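PDB 1TWI: diaminopimelate decarboxylase from Methanocaldococcus jannaschii, which catalyses the pyridoxal phosphate-dependent decarboxylation of meso-diaminopimelate to L-lysine, the last step of lysine biosynthesis by this pathway. Local coordinates for residues S294-A299 / V384-I389; L32-E37 / Y301-V306; R46-F51 / F62-A67; I253-D258 / A335-I340. All coordinates share one frame; numbering follows the deposited sequence.

Contact 1: S294-A299 / V384-I389; sequences SLVATA and VGAYGI. With PLP (pyridoxal-5'-phosphate), chain E.
Gly-385 meets Val-296 and Ala-297 through its backbone. Its N-H bonds to Ala-297 O (N to O 3.0 Å, N-H...O 153°). Its CA, which carries no side chain, comes within 3.3 Å of Val-296 O in a CA-H...O contact; the same carbonyl also accepts the N-H of Ala-299. Thus two successive carbonyls of 294-299 face one glycine. Beside this polar seam lie methyl groups: Ala-386 CB is 3.8 Å from Ala-297 CB and equally 3.8 Å from Val-296 CG2, which chi1 (-58°) puts between the backbone N and carbonyl carbon. One residue further, Tyr-387 OH donates to PLP O2P at 2.6 Å, and O2P lies in the plane of the Tyr-387 ring, at its edge, so the loop that docks here also carries a residue that binds the cofactor phosphate. The helix, 293-296, packs through Leu-295 on helix 37-58 and on strand 62-67, while the loop follows strand 378-382, and Val-384 leans on Tyr-33 of strand 32-36.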
loop_
_atom_site.group_PDB
_atom_site.type_symbol
_atom_site.label_atom_id
_atom_site.label_comp_id
_atom_site.label_asym_id
_atom_site.label_seq_id
_atom_site.Cartn_x
_atom_site.Cartn_y
_atom_site.Cartn_z
ATOM N N SER A 294 5.864 -13.424 -13.543
ATOM C CA SER A 294 6.192 -14.784 -13.973
ATOM C C SER A 294 7.629 -15.277 -13.712
ATOM O O SER A 294 7.955 -16.457 -13.992
ATOM C CB SER A 294 5.779 -15.013 -15.458
ATOM O OG SER A 294 6.430 -14.101 -16.315
ATOM N N LEU A 295 8.514 -14.395 -13.222
ATOM C CA LEU A 295 9.820 -14.894 -12.805
ATOM C C LEU A 295 9.881 -15.136 -11.305
ATOM O O LEU A 295 10.568 -16.058 -10.869
ATOM C CB LEU A 295 10.981 -13.939 -13.105
ATOM C CG LEU A 295 11.330 -13.912 -14.596
ATOM C CD1 LEU A 295 12.444 -12.952 -14.794
ATOM C CD2 LEU A 295 11.714 -15.337 -15.074
ATOM N N VAL A 296 9.212 -14.310 -10.503
ATOM C CA VAL A 296 9.370 -14.476 -9.073
ATOM C C VAL A 296 8.177 -14.832 -8.204
ATOM O O VAL A 296 8.369 -15.284 -7.086
ATOM C CB VAL A 296 10.071 -13.199 -8.456
ATOM C CG1 VAL A 296 11.451 -12.984 -9.146
ATOM C CG2 VAL A 296 9.179 -11.902 -8.671
ATOM N N ALA A 297 6.955 -14.643 -8.698
ATOM C CA ALA A 297 5.809 -14.870 -7.848
ATOM C C ALA A 297 5.736 -16.232 -7.195
ATOM O O ALA A 297 5.547 -16.313 -5.979
ATOM C CB ALA A 297 4.463 -14.623 -8.659
ATOM N N THR A 298 5.854 -17.290 -8.002
ATOM C CA THR A 298 5.722 -18.657 -7.462
ATOM C C THR A 298 6.902 -19.081 -6.574
ATOM O O THR A 298 6.863 -20.145 -5.980
ATOM C CB THR A 298 5.600 -19.710 -8.619
ATOM O OG1 THR A 298 6.731 -19.621 -9.458
ATOM C CG2 THR A 298 4.341 -19.450 -9.451
ATOM N N ALA A 299 7.965 -18.269 -6.511
ATOM C CA ALA A 299 9.104 -18.614 -5.671
ATOM C C ALA A 299 8.911 -18.118 -4.213
ATOM O O ALA A 299 9.681 -18.508 -3.317
ATOM C CB ALA A 299 10.416 -17.978 -6.248
ATOM N N VAL A 384 3.716 -15.256 -3.259
ATOM C CA VAL A 384 3.847 -13.865 -2.850
ATOM C C VAL A 384 5.222 -13.315 -3.239
ATOM O O VAL A 384 5.683 -12.307 -2.671
ATOM C CB VAL A 384 3.698 -13.764 -1.347
ATOM C CG1 VAL A 384 2.230 -14.023 -0.905
ATOM C CG2 VAL A 384 4.695 -14.798 -0.654
ATOM N N GLY A 385 5.928 -13.994 -4.152
ATOM C CA GLY A 385 7.250 -13.476 -4.551
ATOM C C GLY A 385 7.252 -12.165 -5.351
ATOM O O GLY A 385 8.271 -11.486 -5.447
ATOM N N ALA A 386 6.105 -11.821 -5.926
ATOM C CA ALA A 386 5.946 -10.614 -6.759
ATOM C C ALA A 386 4.871 -9.702 -6.158
ATOM O O ALA A 386 3.820 -10.185 -5.777
ATOM C CB ALA A 386 5.524 -11.023 -8.213
ATOM N N TYR A 387 5.141 -8.407 -6.082
ATOM C CA TYR A 387 4.222 -7.402 -5.530
ATOM C C TYR A 387 3.860 -7.847 -4.141
ATOM O O TYR A 387 2.712 -7.776 -3.737
ATOM C CB TYR A 387 2.981 -7.290 -6.402
ATOM C CG TYR A 387 3.399 -7.067 -7.858
ATOM C CD1 TYR A 387 3.965 -5.869 -8.256
ATOM C CD2 TYR A 387 3.314 -8.095 -8.784
ATOM C CE1 TYR A 387 4.458 -5.690 -9.586
ATOM C CE2 TYR A 387 3.782 -7.963 -10.098
ATOM C CZ TYR A 387 4.360 -6.753 -10.501
ATOM O OH TYR A 387 4.824 -6.622 -11.794
ATOM N N GLY A 388 4.862 -8.381 -3.462
ATOM C CA GLY A 388 4.693 -8.785 -2.080
ATOM C C GLY A 388 5.540 -7.839 -1.254
ATOM O O GLY A 388 5.066 -6.784 -0.794
ATOM N N ILE A 389 6.816 -8.168 -1.058
ATOM C CA ILE A 389 7.651 -7.256 -0.281
ATOM C C ILE A 389 7.744 -5.931 -1.061
ATOM O O ILE A 389 7.869 -4.868 -0.456
ATOM C CB ILE A 389 9.060 -7.879 -0.015
ATOM C CG1 ILE A 389 9.818 -7.068 1.067
ATOM C CG2 ILE A 389 9.922 -7.876 -1.318
ATOM C CD1 ILE A 389 9.236 -7.260 2.523
HETATM N N1 PLP E . 6.873 -3.915 -18.162
HETATM C C2 PLP E . 6.166 -2.792 -17.772
HETATM C C2A PLP E . 6.327 -1.533 -18.659
HETATM C C3 PLP E . 5.402 -2.880 -16.612
HETATM O O3 PLP E . 4.722 -1.758 -16.258
HETATM C C4 PLP E . 5.280 -4.022 -15.865
HETATM C C4A PLP E . 4.387 -4.009 -14.578
HETATM O O4A PLP E . 4.063 -2.938 -14.173
HETATM C C5 PLP E . 5.995 -5.176 -16.258
HETATM C C6 PLP E . 6.760 -5.080 -17.409
HETATM C C5A PLP E . 5.984 -6.531 -15.565
HETATM O O4P PLP E . 4.647 -7.091 -15.481
HETATM P P PLP E . 4.396 -8.552 -14.920
HETATM O O1P PLP E . 2.931 -8.696 -14.989
HETATM O O2P PLP E . 4.896 -8.528 -13.503
HETATM O O3P PLP E . 5.102 -9.502 -15.776
#

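Contact 2: L32-E37 / Y301-V306; sequences LYVMSE and YLLGKV
An antiparallel beta ladder pairs Leu-32, Tyr-33 and Val-34 with Leu-303, Leu-302 and Tyr-301. Two hydrogen-bonded pairs flank one non-hydrogen-bonded pair: Leu-303 N reaches Leu-32 O at 2.8 Å, Leu-32 N returns to Leu-303 O at 2.9 Å, and Val-34 N reaches Tyr-301 O at 2.8 Å, with Tyr-301 N returning to Val-34 O. The strand directions differ by 151°, a twisted antiparallel pair. This ladder belongs to the beta domain of the class-II decarboxylase fold, where a strand preceding the TIM barrel in sequence joins one that follows it; strand 402-407 flanks 32-36 on its other edge. On one face, Leu-302, its CG anti to the backbone N (chi1 177°), lays CD1 over the Tyr-33 ring, 4.0 Å from the centroid and 13° off the normal, a CH-pi contact; Tyr-33 OH hydrogen-bonds Asp-326 O. On the face of Leu-32, Val-34 and Tyr-301, Val-34 CG2 touches Leu-303 CD1 at 3.8 Å. Ile-16 touches Val-34 and Tyr-301 there.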
loop_
_atom_site.group_PDB
_atom_site.type_symbol
_atom_site.label_atom_id
_atom_site.label_comp_id
_atom_site.label_asym_id
_atom_site.label_seq_id
_atom_site.Cartn_x
_atom_site.Cartn_y
_atom_site.Cartn_z
ATOM N N LEU A 32 7.106 -14.199 8.030
ATOM C CA LEU A 32 8.361 -14.405 7.293
ATOM C C LEU A 32 8.157 -14.705 5.794
ATOM O O LEU A 32 7.390 -15.597 5.457
ATOM C CB LEU A 32 9.104 -15.636 7.895
ATOM C CG LEU A 32 10.473 -16.046 7.357
ATOM C CD1 LEU A 32 11.471 -15.016 7.872
ATOM C CD2 LEU A 32 10.912 -17.437 7.878
ATOM N N TYR A 33 8.879 -14.015 4.918
ATOM C CA TYR A 33 8.838 -14.322 3.485
ATOM C C TYR A 33 9.934 -15.353 3.251
ATOM O O TYR A 33 11.065 -15.212 3.784
ATOM C CB TYR A 33 9.202 -13.101 2.634
ATOM C CG TYR A 33 8.014 -12.225 2.264
ATOM C CD1 TYR A 33 7.222 -12.531 1.155
ATOM C CD2 TYR A 33 7.700 -11.088 2.988
ATOM C CE1 TYR A 33 6.164 -11.726 0.775
ATOM C CE2 TYR A 33 6.603 -10.258 2.613
ATOM C CZ TYR A 33 5.853 -10.605 1.497
ATOM O OH TYR A 33 4.787 -9.846 1.046
ATOM N N VAL A 34 9.634 -16.393 2.473
ATOM C CA VAL A 34 10.666 -17.387 2.133
ATOM C C VAL A 34 10.707 -17.343 0.575
ATOM O O VAL A 34 9.679 -17.544 -0.112
ATOM C CB VAL A 34 10.260 -18.816 2.616
ATOM C CG1 VAL A 34 11.357 -19.894 2.219
ATOM C CG2 VAL A 34 10.066 -18.796 4.161
ATOM N N MET A 35 11.880 -17.125 0.018
ATOM C CA MET A 35 12.017 -17.071 -1.419
ATOM C C MET A 35 12.820 -18.278 -1.810
ATOM O O MET A 35 13.918 -18.465 -1.271
ATOM C CB MET A 35 12.781 -15.796 -1.838
ATOM C CG MET A 35 11.938 -14.505 -1.613
ATOM S SD MET A 35 10.416 -14.443 -2.692
ATOM C CE MET A 35 11.101 -14.190 -4.267
ATOM N N SER A 36 12.309 -19.074 -2.757
ATOM C CA SER A 36 13.031 -20.292 -3.226
ATOM C C SER A 36 13.971 -19.922 -4.379
ATOM O O SER A 36 13.531 -19.508 -5.482
ATOM C CB SER A 36 12.034 -21.366 -3.731
ATOM O OG SER A 36 12.743 -22.407 -4.404
ATOM N N GLU A 37 15.272 -20.066 -4.139
ATOM C CA GLU A 37 16.237 -19.744 -5.169
ATOM C C GLU A 37 16.056 -20.683 -6.352
ATOM O O GLU A 37 16.109 -20.252 -7.499
ATOM C CB GLU A 37 17.662 -19.890 -4.618
ATOM C CG GLU A 37 18.752 -19.692 -5.684
ATOM C CD GLU A 37 20.119 -19.767 -5.028
ATOM O OE1 GLU A 37 20.670 -18.717 -4.670
ATOM O OE2 GLU A 37 20.629 -20.873 -4.809
ATOM N N TYR A 301 6.822 -17.468 -0.523
ATOM C CA TYR A 301 5.787 -17.968 0.385
ATOM C C TYR A 301 5.848 -17.073 1.596
ATOM O O TYR A 301 6.930 -16.683 1.984
ATOM C CB TYR A 301 6.098 -19.412 0.819
ATOM C CG TYR A 301 6.145 -20.333 -0.404
ATOM C CD1 TYR A 301 7.285 -20.371 -1.200
ATOM C CD2 TYR A 301 4.999 -21.079 -0.817
ATOM C CE1 TYR A 301 7.324 -21.092 -2.376
ATOM C CE2 TYR A 301 5.024 -21.845 -2.017
ATOM C CZ TYR A 301 6.197 -21.829 -2.783
ATOM O OH TYR A 301 6.281 -22.479 -3.998
ATOM N N LEU A 302 4.689 -16.742 2.174
ATOM C CA LEU A 302 4.666 -15.924 3.380
ATOM C C LEU A 302 4.113 -16.765 4.549
ATOM O O LEU A 302 2.961 -17.245 4.489
ATOM C CB LEU A 302 3.786 -14.682 3.173
ATOM C CG LEU A 302 3.594 -13.742 4.386
ATOM C CD1 LEU A 302 4.949 -13.216 4.910
ATOM C CD2 LEU A 302 2.692 -12.615 3.958
ATOM N N LEU A 303 4.934 -16.931 5.597
ATOM C CA LEU A 303 4.535 -17.714 6.766
ATOM C C LEU A 303 4.046 -16.783 7.856
ATOM O O LEU A 303 4.666 -15.754 8.141
ATOM C CB LEU A 303 5.743 -18.529 7.305
ATOM C CG LEU A 303 6.508 -19.307 6.222
ATOM C CD1 LEU A 303 7.698 -20.107 6.833
ATOM C CD2 LEU A 303 5.543 -20.236 5.509
ATOM N N GLY A 304 2.908 -17.130 8.432
ATOM C CA GLY A 304 2.318 -16.328 9.485
ATOM C C GLY A 304 1.843 -17.268 10.589
ATOM O O GLY A 304 1.188 -18.273 10.316
ATOM N N LYS A 305 2.204 -16.963 11.821
ATOM C CA LYS A 305 1.792 -17.786 12.904
ATOM C C LYS A 305 0.405 -17.386 13.404
ATOM O O LYS A 305 0.022 -16.178 13.446
ATOM C CB LYS A 305 2.831 -17.723 14.034
ATOM C CG LYS A 305 2.401 -18.477 15.325
ATOM C CD LYS A 305 3.616 -18.766 16.289
ATOM C CE LYS A 305 4.188 -17.505 16.902
ATOM N NZ LYS A 305 5.240 -17.888 17.918
ATOM N N VAL A 306 -0.353 -18.405 13.797
ATOM C CA VAL A 306 -1.695 -18.204 14.340
ATOM C C VAL A 306 -1.657 -17.816 15.803
ATOM O O VAL A 306 -1.168 -18.600 16.635
ATOM C CB VAL A 306 -2.515 -19.503 14.196
ATOM C CG1 VAL A 306 -3.893 -19.310 14.842
ATOM C CG2 VAL A 306 -2.671 -19.821 12.667
#

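Contact 3: R46-F51 / F62-A67; sequences RYIEAF and FIVAYA
Tyr-47 O takes the helical N-H of Phe-51 at 2.8 Å (N to O), and Phe-62 CE2 approaches the same oxygen from across the contact, 4.1 Å away. Here helix 37-58 packs on the outside of the TIM barrel against its first strand, 62-67, running antiparallel to it at 154° with the short axes 9.8 Å apart. Phe-62 and Phe-51 carry most of the contact. Phe-62 CG is anti to its backbone N (chi1 171°), and the ring presents a face to the helix: Phe-51 CB sits over its centre, 3.4 Å from the centroid, a CH-pi contact. The two rings are nearly parallel (4°) but displaced in their planes, centroids 4.9 Å apart, and it is the beta-carbon of Phe-51 that occupies the face. The Phe-51 ring continues past Phe-62 to Leu-287 and Leu-289 of strand 286-289 and to helix 264-276. Nearer the cofactor end, the hydroxyl of Tyr-47 is hydrogen-bonded to Ser-294 OG and its side chain touches Pro-291, a cofactor-binding residue. On the other flank, Ile-48 CD1 stands at the edge of the Phe-62 ring, 4.4 Å from CE2, and reaches Val-64 CG2 at 4.0 Å.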
loop_
_atom_site.group_PDB
_atom_site.type_symbol
_atom_site.label_atom_id
_atom_site.label_comp_id
_atom_site.label_asym_id
_atom_site.label_seq_id
_atom_site.Cartn_x
_atom_site.Cartn_y
_atom_site.Cartn_z
ATOM N N ARG A 46 12.711 -21.471 -17.794
ATOM C CA ARG A 46 11.582 -21.741 -18.669
ATOM C C ARG A 46 11.514 -20.692 -19.805
ATOM O O ARG A 46 11.144 -20.998 -20.986
ATOM C CB ARG A 46 10.272 -21.754 -17.869
ATOM C CG ARG A 46 10.015 -23.135 -17.222
ATOM C CD ARG A 46 8.824 -23.113 -16.245
ATOM N NE ARG A 46 8.664 -24.422 -15.615
ATOM C CZ ARG A 46 8.092 -24.627 -14.424
ATOM N NH1 ARG A 46 7.615 -23.610 -13.729
ATOM N NH2 ARG A 46 8.055 -25.861 -13.892
ATOM N N TYR A 47 11.800 -19.439 -19.452
ATOM C CA TYR A 47 11.846 -18.422 -20.490
ATOM C C TYR A 47 12.977 -18.657 -21.467
ATOM O O TYR A 47 12.794 -18.585 -22.715
ATOM C CB TYR A 47 12.026 -17.034 -19.870
ATOM C CG TYR A 47 10.683 -16.377 -19.583
ATOM C CD1 TYR A 47 9.945 -15.770 -20.617
ATOM C CD2 TYR A 47 10.174 -16.341 -18.295
ATOM C CE1 TYR A 47 8.706 -15.131 -20.338
ATOM C CE2 TYR A 47 8.948 -15.720 -18.007
ATOM C CZ TYR A 47 8.238 -15.130 -19.037
ATOM O OH TYR A 47 7.048 -14.554 -18.750
ATOM N N ILE A 48 14.135 -19.008 -20.938
ATOM C CA ILE A 48 15.284 -19.185 -21.835
ATOM C C ILE A 48 15.043 -20.344 -22.776
ATOM O O ILE A 48 15.319 -20.257 -23.949
ATOM C CB ILE A 48 16.563 -19.446 -21.026
ATOM C CG1 ILE A 48 16.825 -18.209 -20.118
ATOM C CG2 ILE A 48 17.765 -19.766 -21.993
ATOM C CD1 ILE A 48 17.020 -16.870 -20.912
ATOM N N GLU A 49 14.545 -21.446 -22.236
ATOM C CA GLU A 49 14.315 -22.620 -23.051
ATOM C C GLU A 49 13.214 -22.365 -24.098
ATOM O O GLU A 49 13.326 -22.750 -25.275
ATOM C CB GLU A 49 13.938 -23.794 -22.161
ATOM C CG GLU A 49 13.697 -25.034 -22.948
ATOM C CD GLU A 49 14.983 -25.723 -23.411
ATOM O OE1 GLU A 49 14.836 -26.704 -24.164
ATOM O OE2 GLU A 49 16.118 -25.292 -23.021
ATOM N N ALA A 50 12.170 -21.670 -23.668
ATOM C CA ALA A 50 11.083 -21.390 -24.564
ATOM C C ALA A 50 11.468 -20.405 -25.669
ATOM O O ALA A 50 11.018 -20.554 -26.812
ATOM C CB ALA A 50 9.896 -20.865 -23.789
ATOM N N PHE A 51 12.295 -19.412 -25.360
ATOM C CA PHE A 51 12.609 -18.411 -26.370
ATOM C C PHE A 51 13.970 -18.530 -27.077
ATOM O O PHE A 51 14.261 -17.733 -27.923
ATOM C CB PHE A 51 12.451 -16.979 -25.784
ATOM C CG PHE A 51 11.011 -16.544 -25.607
ATOM C CD1 PHE A 51 10.369 -15.817 -26.598
ATOM C CD2 PHE A 51 10.297 -16.890 -24.460
ATOM C CE1 PHE A 51 9.029 -15.440 -26.452
ATOM C CE2 PHE A 51 8.937 -16.518 -24.290
ATOM C CZ PHE A 51 8.292 -15.789 -25.293
ATOM N N PHE A 62 18.033 -12.367 -27.702
ATOM C CA PHE A 62 16.795 -12.493 -26.917
ATOM C C PHE A 62 17.199 -12.057 -25.497
ATOM O O PHE A 62 18.138 -12.632 -24.908
ATOM C CB PHE A 62 16.241 -13.938 -26.856
ATOM C CG PHE A 62 15.098 -14.080 -25.871
ATOM C CD1 PHE A 62 13.888 -13.447 -26.098
ATOM C CD2 PHE A 62 15.274 -14.771 -24.669
ATOM C CE1 PHE A 62 12.854 -13.498 -25.124
ATOM C CE2 PHE A 62 14.248 -14.827 -23.686
ATOM C CZ PHE A 62 13.054 -14.195 -23.922
ATOM N N ILE A 63 16.495 -11.071 -24.941
ATOM C CA ILE A 63 16.862 -10.547 -23.612
ATOM C C ILE A 63 15.699 -10.560 -22.658
ATOM O O ILE A 63 14.644 -10.041 -22.986
ATOM C CB ILE A 63 17.313 -9.045 -23.687
ATOM C CG1 ILE A 63 18.539 -8.937 -24.584
ATOM C CG2 ILE A 63 17.656 -8.470 -22.248
ATOM C CD1 ILE A 63 18.896 -7.464 -24.883
ATOM N N VAL A 64 15.895 -11.126 -21.476
ATOM C CA VAL A 64 14.843 -11.089 -20.464
ATOM C C VAL A 64 15.166 -9.859 -19.587
ATOM O O VAL A 64 16.201 -9.812 -18.899
ATOM C CB VAL A 64 14.885 -12.351 -19.582
ATOM C CG1 VAL A 64 13.788 -12.290 -18.515
ATOM C CG2 VAL A 64 14.728 -13.598 -20.468
ATOM N N ALA A 65 14.329 -8.839 -19.639
ATOM C CA ALA A 65 14.574 -7.678 -18.779
ATOM C C ALA A 65 13.605 -7.804 -17.603
ATOM O O ALA A 65 12.430 -7.345 -17.660
ATOM C CB ALA A 65 14.339 -6.359 -19.554
ATOM N N TYR A 66 14.095 -8.427 -16.531
ATOM C CA TYR A 66 13.249 -8.652 -15.351
ATOM C C TYR A 66 12.639 -7.364 -14.815
ATOM O O TYR A 66 13.334 -6.395 -14.612
ATOM C CB TYR A 66 14.060 -9.420 -14.279
ATOM C CG TYR A 66 13.410 -9.443 -12.940
ATOM C CD1 TYR A 66 12.168 -10.054 -12.744
ATOM C CD2 TYR A 66 14.032 -8.823 -11.847
ATOM C CE1 TYR A 66 11.547 -10.052 -11.495
ATOM C CE2 TYR A 66 13.421 -8.811 -10.591
ATOM C CZ TYR A 66 12.183 -9.418 -10.420
ATOM O OH TYR A 66 11.567 -9.328 -9.193
ATOM N N ALA A 67 11.330 -7.344 -14.612
ATOM C CA ALA A 67 10.718 -6.120 -14.131
ATOM C C ALA A 67 10.946 -5.957 -12.612
ATOM O O ALA A 67 10.273 -6.638 -11.781
ATOM C CB ALA A 67 9.242 -6.132 -14.419
#

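Contact 4: I253-D258 / A335-I340; sequences IPYYKD and AYHHII
Tyr-256 and Tyr-336 form an offset stack: the rings are 16° from parallel with centroids 4.2 Å apart, and Tyr-256 CE1 stands over the centre of the Tyr-336 ring. The slide brings Tyr-256 OH against Tyr-336 CB at 3.4 Å. Next to it, Tyr-255 and His-337 run side by side and meet edge-to-face, with planes at 69° and the tyrosine edge toward the imidazole face; Tyr-255 CE1 and His-337 CE1 are 3.6 Å apart. Ile-253 CD1 lies over one face of the Tyr-255 ring, which also makes a cation-pi contact with Arg-329, and Tyr-255 OH is hydrogen-bonded to Arg-293 NH1; both arginines line the lysine pocket. With no direct hydrogen bond across, a water bridges the segments, donating to Tyr-255 O at 2.7 Å and accepting from His-338 N at 2.8 Å. Lys-257 CG, anti to its carbonyl carbon (chi1 -46°), lies above the rim of the His-338 imidazole, whose buried ND1 has no partner in the model; a bend at chi2 brings NZ to Pro-254 O, a 2.6 Å hydrogen bond, and NZ salt-bridges Asp-383. The barrel loop between strand 244-246 and helix 264-276 thus sits against the lead-in to strand 339-341, which pairs with 378-382.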
loop_
_atom_site.group_PDB
_atom_site.type_symbol
_atom_site.label_atom_id
_atom_site.label_comp_id
_atom_site.label_asym_id
_atom_site.label_seq_id
_atom_site.Cartn_x
_atom_site.Cartn_y
_atom_site.Cartn_z
ATOM N N ILE A 253 0.424 -15.935 -13.644
ATOM C CA ILE A 253 0.972 -17.084 -12.955
ATOM C C ILE A 253 -0.210 -17.856 -12.320
ATOM O O ILE A 253 -1.300 -17.306 -12.115
ATOM C CB ILE A 253 2.045 -16.652 -11.875
ATOM C CG1 ILE A 253 1.379 -15.896 -10.720
ATOM C CG2 ILE A 253 3.145 -15.817 -12.548
ATOM C CD1 ILE A 253 1.200 -16.789 -9.399
ATOM N N PRO A 254 -0.009 -19.138 -11.990
ATOM C CA PRO A 254 -1.148 -19.877 -11.415
ATOM C C PRO A 254 -1.527 -19.641 -9.931
ATOM O O PRO A 254 -1.182 -20.448 -9.069
ATOM C CB PRO A 254 -0.781 -21.353 -11.738
ATOM C CG PRO A 254 0.768 -21.367 -11.633
ATOM C CD PRO A 254 1.207 -19.973 -12.119
ATOM N N TYR A 255 -2.232 -18.541 -9.637
ATOM C CA TYR A 255 -2.636 -18.310 -8.276
ATOM C C TYR A 255 -3.651 -19.403 -7.896
ATOM O O TYR A 255 -3.594 -19.911 -6.790
ATOM C CB TYR A 255 -3.292 -16.940 -8.117
ATOM C CG TYR A 255 -2.273 -15.828 -8.129
ATOM C CD1 TYR A 255 -1.369 -15.644 -7.058
ATOM C CD2 TYR A 255 -2.186 -14.987 -9.235
ATOM C CE1 TYR A 255 -0.390 -14.610 -7.102
ATOM C CE2 TYR A 255 -1.198 -13.962 -9.302
ATOM C CZ TYR A 255 -0.319 -13.783 -8.229
ATOM O OH TYR A 255 0.598 -12.742 -8.296
ATOM N N TYR A 256 -4.597 -19.689 -8.799
ATOM C CA TYR A 256 -5.579 -20.763 -8.641
ATOM C C TYR A 256 -4.829 -22.017 -9.107
ATOM O O TYR A 256 -4.125 -21.962 -10.096
ATOM C CB TYR A 256 -6.804 -20.509 -9.537
ATOM C CG TYR A 256 -7.792 -19.597 -8.852
ATOM C CD1 TYR A 256 -8.591 -20.066 -7.821
ATOM C CD2 TYR A 256 -7.889 -18.247 -9.213
ATOM C CE1 TYR A 256 -9.467 -19.208 -7.175
ATOM C CE2 TYR A 256 -8.766 -17.382 -8.569
ATOM C CZ TYR A 256 -9.541 -17.865 -7.570
ATOM O OH TYR A 256 -10.426 -17.017 -6.970
ATOM N N LYS A 257 -4.961 -23.120 -8.383
ATOM C CA LYS A 257 -4.239 -24.342 -8.695
ATOM C C LYS A 257 -5.010 -25.462 -9.433
ATOM O O LYS A 257 -4.429 -26.513 -9.761
ATOM C CB LYS A 257 -3.697 -24.912 -7.400
ATOM C CG LYS A 257 -3.024 -23.851 -6.481
ATOM C CD LYS A 257 -1.731 -23.394 -7.163
ATOM C CE LYS A 257 -0.959 -22.379 -6.303
ATOM N NZ LYS A 257 0.052 -21.766 -7.204
ATOM N N ASP A 258 -6.282 -25.222 -9.717
ATOM C CA ASP A 258 -7.163 -26.215 -10.374
ATOM C C ASP A 258 -7.175 -26.195 -11.917
ATOM O O ASP A 258 -7.602 -27.169 -12.560
ATOM C CB ASP A 258 -8.576 -26.019 -9.837
ATOM C CG ASP A 258 -9.177 -24.672 -10.266
ATOM O OD1 ASP A 258 -8.474 -23.621 -10.214
ATOM O OD2 ASP A 258 -10.364 -24.660 -10.667
ATOM N N ALA A 335 -7.498 -10.117 -4.242
ATOM C CA ALA A 335 -6.861 -11.163 -5.010
ATOM C C ALA A 335 -6.707 -12.499 -4.264
ATOM O O ALA A 335 -6.408 -12.550 -3.035
ATOM C CB ALA A 335 -5.501 -10.647 -5.487
ATOM N N TYR A 336 -6.879 -13.579 -5.022
ATOM C CA TYR A 336 -6.747 -14.914 -4.475
ATOM C C TYR A 336 -5.304 -15.478 -4.383
ATOM O O TYR A 336 -4.544 -15.464 -5.366
ATOM C CB TYR A 336 -7.621 -15.902 -5.306
ATOM C CG TYR A 336 -7.671 -17.308 -4.726
ATOM C CD1 TYR A 336 -6.650 -18.234 -4.969
ATOM C CD2 TYR A 336 -8.721 -17.692 -3.877
ATOM C CE1 TYR A 336 -6.677 -19.527 -4.352
ATOM C CE2 TYR A 336 -8.758 -18.946 -3.276
ATOM C CZ TYR A 336 -7.738 -19.854 -3.511
ATOM O OH TYR A 336 -7.791 -21.087 -2.878
ATOM N N HIS A 337 -4.948 -15.974 -3.185
ATOM C CA HIS A 337 -3.695 -16.686 -2.951
ATOM C C HIS A 337 -4.077 -17.991 -2.234
ATOM O O HIS A 337 -4.933 -17.976 -1.384
ATOM C CB HIS A 337 -2.707 -15.947 -2.040
ATOM C CG HIS A 337 -2.118 -14.720 -2.666
ATOM N ND1 HIS A 337 -0.834 -14.678 -3.178
ATOM C CD2 HIS A 337 -2.653 -13.494 -2.872
ATOM C CE1 HIS A 337 -0.607 -13.469 -3.672
ATOM N NE2 HIS A 337 -1.697 -12.733 -3.501
ATOM N N HIS A 338 -3.462 -19.097 -2.626
ATOM C CA HIS A 338 -3.667 -20.401 -1.996
ATOM C C HIS A 338 -3.025 -20.330 -0.575
ATOM O O HIS A 338 -1.973 -19.745 -0.382
ATOM C CB HIS A 338 -2.960 -21.458 -2.845
ATOM C CG HIS A 338 -3.228 -22.846 -2.385
ATOM N ND1 HIS A 338 -2.218 -23.766 -2.160
ATOM C CD2 HIS A 338 -4.389 -23.470 -2.068
ATOM C CE1 HIS A 338 -2.748 -24.904 -1.730
ATOM N NE2 HIS A 338 -4.063 -24.747 -1.658
ATOM N N ILE A 339 -3.680 -20.913 0.410
ATOM C CA ILE A 339 -3.200 -20.871 1.780
ATOM C C ILE A 339 -3.347 -22.266 2.389
ATOM O O ILE A 339 -4.370 -22.904 2.184
ATOM C CB ILE A 339 -4.064 -19.877 2.624
ATOM C CG1 ILE A 339 -3.903 -18.446 2.067
ATOM C CG2 ILE A 339 -3.659 -19.893 4.137
ATOM C CD1 ILE A 339 -4.958 -17.449 2.612
ATOM N N ILE A 340 -2.340 -22.726 3.137
ATOM C CA ILE A 340 -2.397 -24.022 3.815
ATOM C C ILE A 340 -1.832 -23.923 5.244
ATOM O O ILE A 340 -1.157 -22.951 5.631
ATOM C CB ILE A 340 -1.506 -25.096 3.134
ATOM C CG1 ILE A 340 -0.029 -24.685 3.286
ATOM C CG2 ILE A 340 -1.870 -25.265 1.597
ATOM C CD1 ILE A 340 0.939 -25.706 2.626
HETATM O O HOH W 1 -1.942 -18.873 -4.976
#

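How the contacts relate
Contact 1 touches each of the others. Its Leu-295 CD1 packs 3.6 Å from Tyr-66 CD1 of contact 3, and Ser-294 follows Arg-293, whose backbone N is hydrogen-bonded to the cofactor. Ala-299 O is 2.7 Å from Ser-36 N of contact 2, a probable hydrogen bond that prolongs the pairing there, and Ser-294 CA packs 3.5 Å from Ile-253 CG2 of contact 4. Centres of contacts 2 and 4 lie about 12 Å from that of contact 1, whereas contacts 2 and 3 are about 26 Å apart, one in the beta domain and one in the barrel. Tyr-387 in contact 1 binds the cofactor directly; the nearest side-chain atom of Tyr-255 in contact 4 is about 8 Å from it.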